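Local coordinates for protein blue-light-activated histidine kinase 2 (Erythrobacter litoralis HTCC2594, PDB 4R39) that transfers phosphate from ATP to histidine as the C-terminal kinase part of a blue-light photoreceptor involved in light-enhanced bacterial virulence, at residues A[28-33]-A[118-123]; A[62-67]-A[92-97]. All coordinates share one frame; numbering follows the deposited sequence.

Interaction 1 of 2, residues A[28-33]-A[118-123]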
ATOM      1  N   HIS A  28      -0.008 -16.016   7.631  1.00 45.11           N
ATOM      2  CA  HIS A  28       0.495 -17.364   7.403  1.00 45.94           C
ATOM      3  C   HIS A  28       0.609 -17.712   5.917  1.00 45.79           C
ATOM      4  O   HIS A  28       1.047 -18.809   5.578  1.00 48.74           O
ATOM      5  CB  HIS A  28      -0.378 -18.384   8.141  1.00 48.14           C
ATOM      6  CG  HIS A  28      -0.351 -18.229   9.631  1.00 57.26           C
ATOM      7  ND1 HIS A  28      -1.439 -18.502  10.430  1.00 60.85           N
ATOM      8  CD2 HIS A  28       0.636 -17.825  10.465  1.00 56.51           C
ATOM      9  CE1 HIS A  28      -1.125 -18.273  11.694  1.00 61.83           C
ATOM     10  NE2 HIS A  28       0.130 -17.862  11.743  1.00 57.52           N
ATOM     11  N   ARG A  29       0.228 -16.784   5.038  1.00 43.22           N
ATOM     12  CA  ARG A  29       0.444 -16.955   3.596  1.00 41.50           C
ATOM     13  C   ARG A  29       1.606 -16.084   3.097  1.00 39.13           C
ATOM     14  O   ARG A  29       1.924 -16.113   1.910  1.00 41.00           O
ATOM     15  CB  ARG A  29      -0.812 -16.614   2.771  1.00 42.96           C
ATOM     16  CG  ARG A  29      -2.146 -17.174   3.277  1.00 45.61           C
ATOM     17  CD  ARG A  29      -2.676 -18.378   2.476  1.00 48.41           C
ATOM     18  NE  ARG A  29      -2.696 -18.195   1.019  1.00 52.63           N
ATOM     19  CZ  ARG A  29      -3.782 -17.966   0.280  1.00 51.65           C
ATOM     20  NH1 ARG A  29      -4.986 -17.864   0.835  1.00 52.98           N
ATOM     21  NH2 ARG A  29      -3.668 -17.834  -1.036  1.00 48.96           N
ATOM     22  N   VAL A  30       2.231 -15.313   3.989  1.00 31.85           N
ATOM     23  CA  VAL A  30       3.322 -14.405   3.598  1.00 32.86           C
ATOM     24  C   VAL A  30       4.568 -14.586   4.470  1.00 32.49           C
ATOM     25  O   VAL A  30       4.556 -15.377   5.409  1.00 34.96           O
ATOM     26  CB  VAL A  30       2.868 -12.931   3.636  1.00 32.67           C
ATOM     27  CG1 VAL A  30       1.724 -12.713   2.661  1.00 32.60           C
ATOM     28  CG2 VAL A  30       2.451 -12.530   5.043  1.00 33.11           C
ATOM     29  N   LYS A  31       5.636 -13.852   4.158  1.00 46.00           N
ATOM     30  CA  LYS A  31       6.940 -14.094   4.780  1.00 49.80           C
ATOM     31  C   LYS A  31       7.848 -12.863   4.858  1.00 54.04           C
ATOM     32  O   LYS A  31       7.543 -11.812   4.298  1.00 54.29           O
ATOM     33  CB  LYS A  31       7.670 -15.205   4.021  1.00 52.68           C
ATOM     34  CG  LYS A  31       7.066 -16.583   4.223  1.00 53.29           C
ATOM     35  CD  LYS A  31       7.946 -17.673   3.641  1.00 59.80           C
ATOM     36  CE  LYS A  31       7.380 -19.055   3.938  1.00 64.10           C
ATOM     37  NZ  LYS A  31       7.411 -19.386   5.386  1.00 66.22           N
ATOM     38  N   ASN A  32       8.972 -13.025   5.557  1.00 59.81           N
ATOM     39  CA  ASN A  32       9.984 -11.978   5.701  1.00 59.73           C
ATOM     40  C   ASN A  32       9.406 -10.696   6.317  1.00 55.61           C
ATOM     41  O   ASN A  32       8.526 -10.780   7.171  1.00 51.34           O
ATOM     42  CB  ASN A  32      10.680 -11.718   4.359  1.00 66.68           C
ATOM     43  CG  ASN A  32      11.557 -12.882   3.922  1.00 73.04           C
ATOM     44  OD1 ASN A  32      11.438 -13.995   4.440  1.00 73.10           O
ATOM     45  ND2 ASN A  32      12.448 -12.626   2.971  1.00 74.59           N
ATOM     46  N   HIS A  33       9.903  -9.530   5.903  1.00 46.50           N
ATOM     47  CA  HIS A  33       9.464  -8.257   6.477  1.00 44.08           C
ATOM     48  C   HIS A  33       7.945  -8.129   6.473  1.00 38.80           C
ATOM     49  O   HIS A  33       7.353  -7.690   7.454  1.00 35.31           O
ATOM     50  CB  HIS A  33      10.071  -7.073   5.715  1.00 47.44           C
ATOM     51  CG  HIS A  33      11.466  -6.725   6.132  1.00 55.37           C
ATOM     52  ND1 HIS A  33      12.218  -5.771   5.481  1.00 58.54           N
ATOM     53  CD2 HIS A  33      12.244  -7.194   7.139  1.00 56.84           C
ATOM     54  CE1 HIS A  33      13.399  -5.668   6.064  1.00 59.08           C
ATOM     55  NE2 HIS A  33      13.441  -6.522   7.072  1.00 60.05           N
ATOM     56  N   VAL A 118      -1.726 -10.964  -9.709  1.00 14.52           N
ATOM     57  CA  VAL A 118      -0.416 -11.128  -9.089  1.00 14.83           C
ATOM     58  C   VAL A 118      -0.494 -12.104  -7.920  1.00 15.25           C
ATOM     59  O   VAL A 118      -1.583 -12.423  -7.445  1.00 15.22           O
ATOM     60  CB  VAL A 118       0.117  -9.783  -8.575  1.00 14.45           C
ATOM     61  CG1 VAL A 118       0.148  -8.765  -9.707  1.00 14.11           C
ATOM     62  CG2 VAL A 118      -0.737  -9.275  -7.414  1.00 14.14           C
ATOM     63  N   PRO A 119       0.662 -12.584  -7.444  1.00 20.54           N
ATOM     64  CA  PRO A 119       0.664 -13.445  -6.256  1.00 20.29           C
ATOM     65  C   PRO A 119       0.247 -12.681  -5.004  1.00 21.50           C
ATOM     66  O   PRO A 119       0.304 -11.452  -4.995  1.00 23.04           O
ATOM     67  CB  PRO A 119       2.125 -13.892  -6.146  1.00 21.86           C
ATOM     68  CG  PRO A 119       2.704 -13.675  -7.508  1.00 24.57           C
ATOM     69  CD  PRO A 119       2.001 -12.478  -8.047  1.00 24.17           C
ATOM     70  N   VAL A 120      -0.160 -13.402  -3.963  1.00 22.87           N
ATOM     71  CA  VAL A 120      -0.614 -12.774  -2.724  1.00 26.38           C
ATOM     72  C   VAL A 120       0.442 -11.843  -2.139  1.00 26.92           C
ATOM     73  O   VAL A 120       0.143 -10.703  -1.789  1.00 24.65           O
ATOM     74  CB  VAL A 120      -0.978 -13.824  -1.654  1.00 28.96           C
ATOM     75  CG1 VAL A 120      -1.427 -13.140  -0.366  1.00 26.84           C
ATOM     76  CG2 VAL A 120      -2.067 -14.751  -2.166  1.00 29.50           C
ATOM     77  N   GLU A 121       1.671 -12.338  -2.023  1.00 24.14           N
ATOM     78  CA  GLU A 121       2.754 -11.556  -1.437  1.00 24.23           C
ATOM     79  C   GLU A 121       2.991 -10.270  -2.211  1.00 26.04           C
ATOM     80  O   GLU A 121       3.269  -9.228  -1.629  1.00 25.22           O
ATOM     81  CB  GLU A 121       4.049 -12.364  -1.406  1.00 27.43           C
ATOM     82  CG  GLU A 121       4.153 -13.324  -0.230  1.00 30.12           C
ATOM     83  CD  GLU A 121       5.585 -13.573   0.204  1.00 35.39           C
ATOM     84  OE1 GLU A 121       6.490 -12.849  -0.265  1.00 35.98           O
ATOM     85  OE2 GLU A 121       5.807 -14.490   1.026  1.00 35.43           O
ATOM     86  N   THR A 122       2.890 -10.351  -3.529  1.00 22.98           N
ATOM     87  CA  THR A 122       3.123  -9.195  -4.374  1.00 20.68           C
ATOM     88  C   THR A 122       2.044  -8.146  -4.129  1.00 20.24           C
ATOM     89  O   THR A 122       2.334  -6.951  -4.047  1.00 18.98           O
ATOM     90  CB  THR A 122       3.134  -9.595  -5.859  1.00 20.76           C
ATOM     91  OG1 THR A 122       4.124 -10.608  -6.070  1.00 24.05           O
ATOM     92  CG2 THR A 122       3.446  -8.396  -6.743  1.00 20.13           C
ATOM     93  N   ALA A 123       0.801  -8.600  -4.011  1.00 15.48           N
ATOM     94  CA  ALA A 123      -0.329  -7.696  -3.833  1.00 16.65           C
ATOM     95  C   ALA A 123      -0.220  -6.986  -2.493  1.00 19.26           C
ATOM     96  O   ALA A 123      -0.341  -5.764  -2.416  1.00 17.02           O
ATOM     97  CB  ALA A 123      -1.640  -8.463  -3.924  1.00 14.78           C
TER
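V30 and E121 are the closest backbone pair, with CA of V30 5.8 Å from CA of E121, where the turn leading into helix 32-48 meets the first turn of helix 120-140. No hydrogen bond joins the two segments. The side chain of E121 leaves its helix with CG anti to the carbonyl carbon (chi1 -82°) and then runs extended to the turn. E121 CG packs against V30, 3.8 Å from V30 CG1. E121 OE2 reaches on to K31 and lies 3.2 Å from K31 N, but the angle is too poor for a hydrogen bond. E121 OE2 also lies 3.6 Å from K31 CB, while the ammonium end of K31 leads away. The carboxylate is instead held by two salt bridges, OE1 with R125 and OE2 with R229. The methyl V120 CG2 lies 3.7 Å from R29 NH2, and the two side chains cross at about a right angle. The apolar pair is V120 CG1 with V30 CG1, 4.4 Å apart. The segment starts at H28, the predicted autophosphorylation site, which takes no part in the contact. The contact is consistent with docking of the helical phosphoacceptor part onto the ATP-binding Bergerat domain. Around it, M72 of helix 58-75 touches both R29 and V120, I85 of strand 85-86 touches V120, and I225 of helix 221-227 packs on E121.

Interaction 2 of 2, residues A[62-67]-A[92-97]; sequences VEALQL and GRIASA
The guanidinium of R93 carries the methyl CD2 of L67 over one face, 3.3 Å above the plane and over its centre. The nearest guanidinium atom is R93 NH1, 3.4 Å from L67 CD2. R93 starts with CG anti to the carbonyl carbon, and a turn about the CG-CD bond (chi3 78°) brings the flat group over the leucine. R93 NH1 donates to a water 2.7 Å away. That water donates to the backbone O of L67, so one water bridges the two helices. NH1 also hydrogen-bonds Q70 OE1, one turn further along helix 58-75, which gives the guanidinium a second polar hold on that helix. The other methyl of L67 reaches the backbone of the facing helix, with L67 CD1 3.8 Å from R93 O. L67 CD1 also lies 4.0 Å from I94 CG1. I94 CD1 lies beside A64 CB at the more buried side. At the other end, the carboxylate of E63 rests against the methyl of A97, with E63 OE1 3.8 Å from A97 CB. The helix segments run roughly antiparallel, at 148°, their axes 10.1 Å apart at closest approach. The contact joins helix 58-75, probably second in the phosphoacceptor hairpin, to helix 87-102, probably the first of the ATP-binding domain. Helix 120-140 lies behind both, with L128 on A64 and L134 on A95, while helices 16-27 and 32-48 pack on V62 and L65.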
ATOM      1  N   VAL A  62      -4.562  -1.805   8.701  1.00 18.98           N
ATOM      2  CA  VAL A  62      -5.471  -2.917   8.925  1.00 19.32           C
ATOM      3  C   VAL A  62      -6.393  -3.068   7.720  1.00 18.98           C
ATOM      4  O   VAL A  62      -6.569  -4.169   7.207  1.00 19.27           O
ATOM      5  CB  VAL A  62      -6.289  -2.728  10.222  1.00 21.75           C
ATOM      6  CG1 VAL A  62      -7.461  -3.707  10.282  1.00 22.12           C
ATOM      7  CG2 VAL A  62      -5.387  -2.907  11.431  1.00 20.88           C
ATOM      8  N   GLU A  63      -6.965  -1.962   7.256  1.00 26.65           N
ATOM      9  CA  GLU A  63      -7.887  -2.018   6.128  1.00 26.34           C
ATOM     10  C   GLU A  63      -7.232  -2.568   4.857  1.00 28.60           C
ATOM     11  O   GLU A  63      -7.860  -3.322   4.115  1.00 31.85           O
ATOM     12  CB  GLU A  63      -8.514  -0.647   5.854  1.00 26.16           C
ATOM     13  CG  GLU A  63      -9.486  -0.662   4.683  1.00 29.93           C
ATOM     14  CD  GLU A  63     -10.738   0.153   4.937  1.00 39.84           C
ATOM     15  OE1 GLU A  63     -10.625   1.270   5.489  1.00 41.18           O
ATOM     16  OE2 GLU A  63     -11.838  -0.327   4.580  1.00 43.44           O
ATOM     17  N   ALA A  64      -5.976  -2.208   4.608  1.00 17.50           N
ATOM     18  CA  ALA A  64      -5.270  -2.713   3.433  1.00 16.87           C
ATOM     19  C   ALA A  64      -5.146  -4.232   3.493  1.00 16.96           C
ATOM     20  O   ALA A  64      -5.266  -4.919   2.474  1.00 16.83           O
ATOM     21  CB  ALA A  64      -3.893  -2.076   3.318  1.00 16.47           C
ATOM     22  N   LEU A  65      -4.913  -4.750   4.695  1.00 17.38           N
ATOM     23  CA  LEU A  65      -4.731  -6.182   4.890  1.00 17.79           C
ATOM     24  C   LEU A  65      -6.062  -6.933   4.855  1.00 18.57           C
ATOM     25  O   LEU A  65      -6.120  -8.076   4.402  1.00 18.82           O
ATOM     26  CB  LEU A  65      -3.999  -6.449   6.208  1.00 18.24           C
ATOM     27  CG  LEU A  65      -2.525  -6.027   6.252  1.00 17.85           C
ATOM     28  CD1 LEU A  65      -1.961  -6.209   7.648  1.00 18.51           C
ATOM     29  CD2 LEU A  65      -1.693  -6.812   5.250  1.00 17.63           C
ATOM     30  N   GLN A  66      -7.131  -6.292   5.324  1.00 20.47           N
ATOM     31  CA  GLN A  66      -8.454  -6.910   5.277  1.00 21.50           C
ATOM     32  C   GLN A  66      -8.972  -6.979   3.851  1.00 22.15           C
ATOM     33  O   GLN A  66      -9.584  -7.967   3.452  1.00 22.85           O
ATOM     34  CB  GLN A  66      -9.455  -6.141   6.133  1.00 22.34           C
ATOM     35  CG  GLN A  66      -9.323  -6.402   7.612  1.00 26.76           C
ATOM     36  CD  GLN A  66     -10.514  -5.886   8.391  1.00 35.18           C
ATOM     37  OE1 GLN A  66     -11.351  -6.665   8.856  1.00 38.07           O
ATOM     38  NE2 GLN A  66     -10.599  -4.567   8.537  1.00 33.45           N
ATOM     39  N   LEU A  67      -8.737  -5.918   3.090  1.00 18.57           N
ATOM     40  CA  LEU A  67      -9.133  -5.906   1.694  1.00 18.42           C
ATOM     41  C   LEU A  67      -8.390  -7.000   0.950  1.00 18.31           C
ATOM     42  O   LEU A  67      -8.945  -7.635   0.056  1.00 18.70           O
ATOM     43  CB  LEU A  67      -8.854  -4.543   1.066  1.00 17.86           C
ATOM     44  CG  LEU A  67      -9.803  -3.438   1.531  1.00 18.32           C
ATOM     45  CD1 LEU A  67      -9.319  -2.081   1.041  1.00 18.01           C
ATOM     46  CD2 LEU A  67     -11.230  -3.703   1.058  1.00 19.07           C
ATOM     47  N   GLY A  92      -7.865  -0.207  -6.230  1.00 11.66           N
ATOM     48  CA  GLY A  92      -9.015   0.673  -6.354  1.00 11.66           C
ATOM     49  C   GLY A  92      -9.788   0.808  -5.055  1.00 11.99           C
ATOM     50  O   GLY A  92     -10.304   1.879  -4.737  1.00 12.05           O
ATOM     51  N   ARG A  93      -9.866  -0.279  -4.295  1.00 12.87           N
ATOM     52  CA  ARG A  93     -10.612  -0.271  -3.045  1.00 14.80           C
ATOM     53  C   ARG A  93      -9.792   0.366  -1.934  1.00 17.58           C
ATOM     54  O   ARG A  93     -10.344   0.960  -1.011  1.00 16.89           O
ATOM     55  CB  ARG A  93     -11.017  -1.689  -2.655  1.00 15.55           C
ATOM     56  CG  ARG A  93     -11.918  -2.362  -3.671  1.00 18.81           C
ATOM     57  CD  ARG A  93     -12.346  -3.729  -3.185  1.00 16.91           C
ATOM     58  NE  ARG A  93     -13.409  -3.627  -2.191  1.00 20.27           N
ATOM     59  CZ  ARG A  93     -13.655  -4.535  -1.252  1.00 21.21           C
ATOM     60  NH1 ARG A  93     -12.904  -5.624  -1.157  1.00 20.99           N
ATOM     61  NH2 ARG A  93     -14.653  -4.348  -0.401  1.00 19.97           N
ATOM     62  N   ILE A  94      -8.470   0.233  -2.019  1.00 13.03           N
ATOM     63  CA  ILE A  94      -7.581   0.901  -1.082  1.00 13.23           C
ATOM     64  C   ILE A  94      -7.727   2.397  -1.281  1.00 13.03           C
ATOM     65  O   ILE A  94      -7.949   3.141  -0.326  1.00 15.17           O
ATOM     66  CB  ILE A  94      -6.111   0.480  -1.301  1.00 13.11           C
ATOM     67  CG1 ILE A  94      -5.877  -0.915  -0.720  1.00 13.54           C
ATOM     68  CG2 ILE A  94      -5.150   1.469  -0.652  1.00 13.27           C
ATOM     69  CD1 ILE A  94      -4.529  -1.511  -1.083  1.00 14.12           C
ATOM     70  N   ALA A  95      -7.612   2.825  -2.534  1.00 13.31           N
ATOM     71  CA  ALA A  95      -7.686   4.238  -2.881  1.00 13.21           C
ATOM     72  C   ALA A  95      -9.023   4.858  -2.482  1.00 16.35           C
ATOM     73  O   ALA A  95      -9.070   5.984  -1.985  1.00 15.46           O
ATOM     74  CB  ALA A  95      -7.452   4.420  -4.375  1.00 12.77           C
ATOM     75  N   SER A  96     -10.108   4.124  -2.704  1.00 12.47           N
ATOM     76  CA  SER A  96     -11.441   4.641  -2.420  1.00 12.83           C
ATOM     77  C   SER A  96     -11.619   4.877  -0.930  1.00 13.46           C
ATOM     78  O   SER A  96     -12.157   5.900  -0.517  1.00 13.78           O
ATOM     79  CB  SER A  96     -12.513   3.674  -2.923  1.00 13.19           C
ATOM     80  OG  SER A  96     -12.676   3.784  -4.326  1.00 12.60           O
ATOM     81  N   ALA A  97     -11.165   3.921  -0.129  1.00 13.73           N
ATOM     82  CA  ALA A  97     -11.264   4.032   1.317  1.00 14.81           C
ATOM     83  C   ALA A  97     -10.504   5.268   1.780  1.00 14.87           C
ATOM     84  O   ALA A  97     -10.989   6.040   2.602  1.00 16.69           O
ATOM     85  CB  ALA A  97     -10.708   2.782   1.984  1.00 14.81           C
TER
HETATM   86  O   HOH W   1     -10.371  -6.232  -1.817  1.00 15.09           O

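How the interactions relate
From the N terminus, the chain leaves helix 16-27, makes the turn at 28-33 and runs through helices 32-48 and 58-75. Interaction 2 closes the first loop, when helix 87-102 returns to 62-67 after 24 intervening residues that include strand 85-86. The chain then passes strands 107-113 and 117-118 and enters helix 120-140, where 118-123 meets 28-33. Interaction 1 thus closes a longer loop of 84 intervening residues, with interaction 2 nested inside it. The centres lie 16 Å apart and the two do not touch. Together they tie the N-terminal helical part, at the loop before helix 32-48 and on helix 58-75, to helices 120-140 and 87-102.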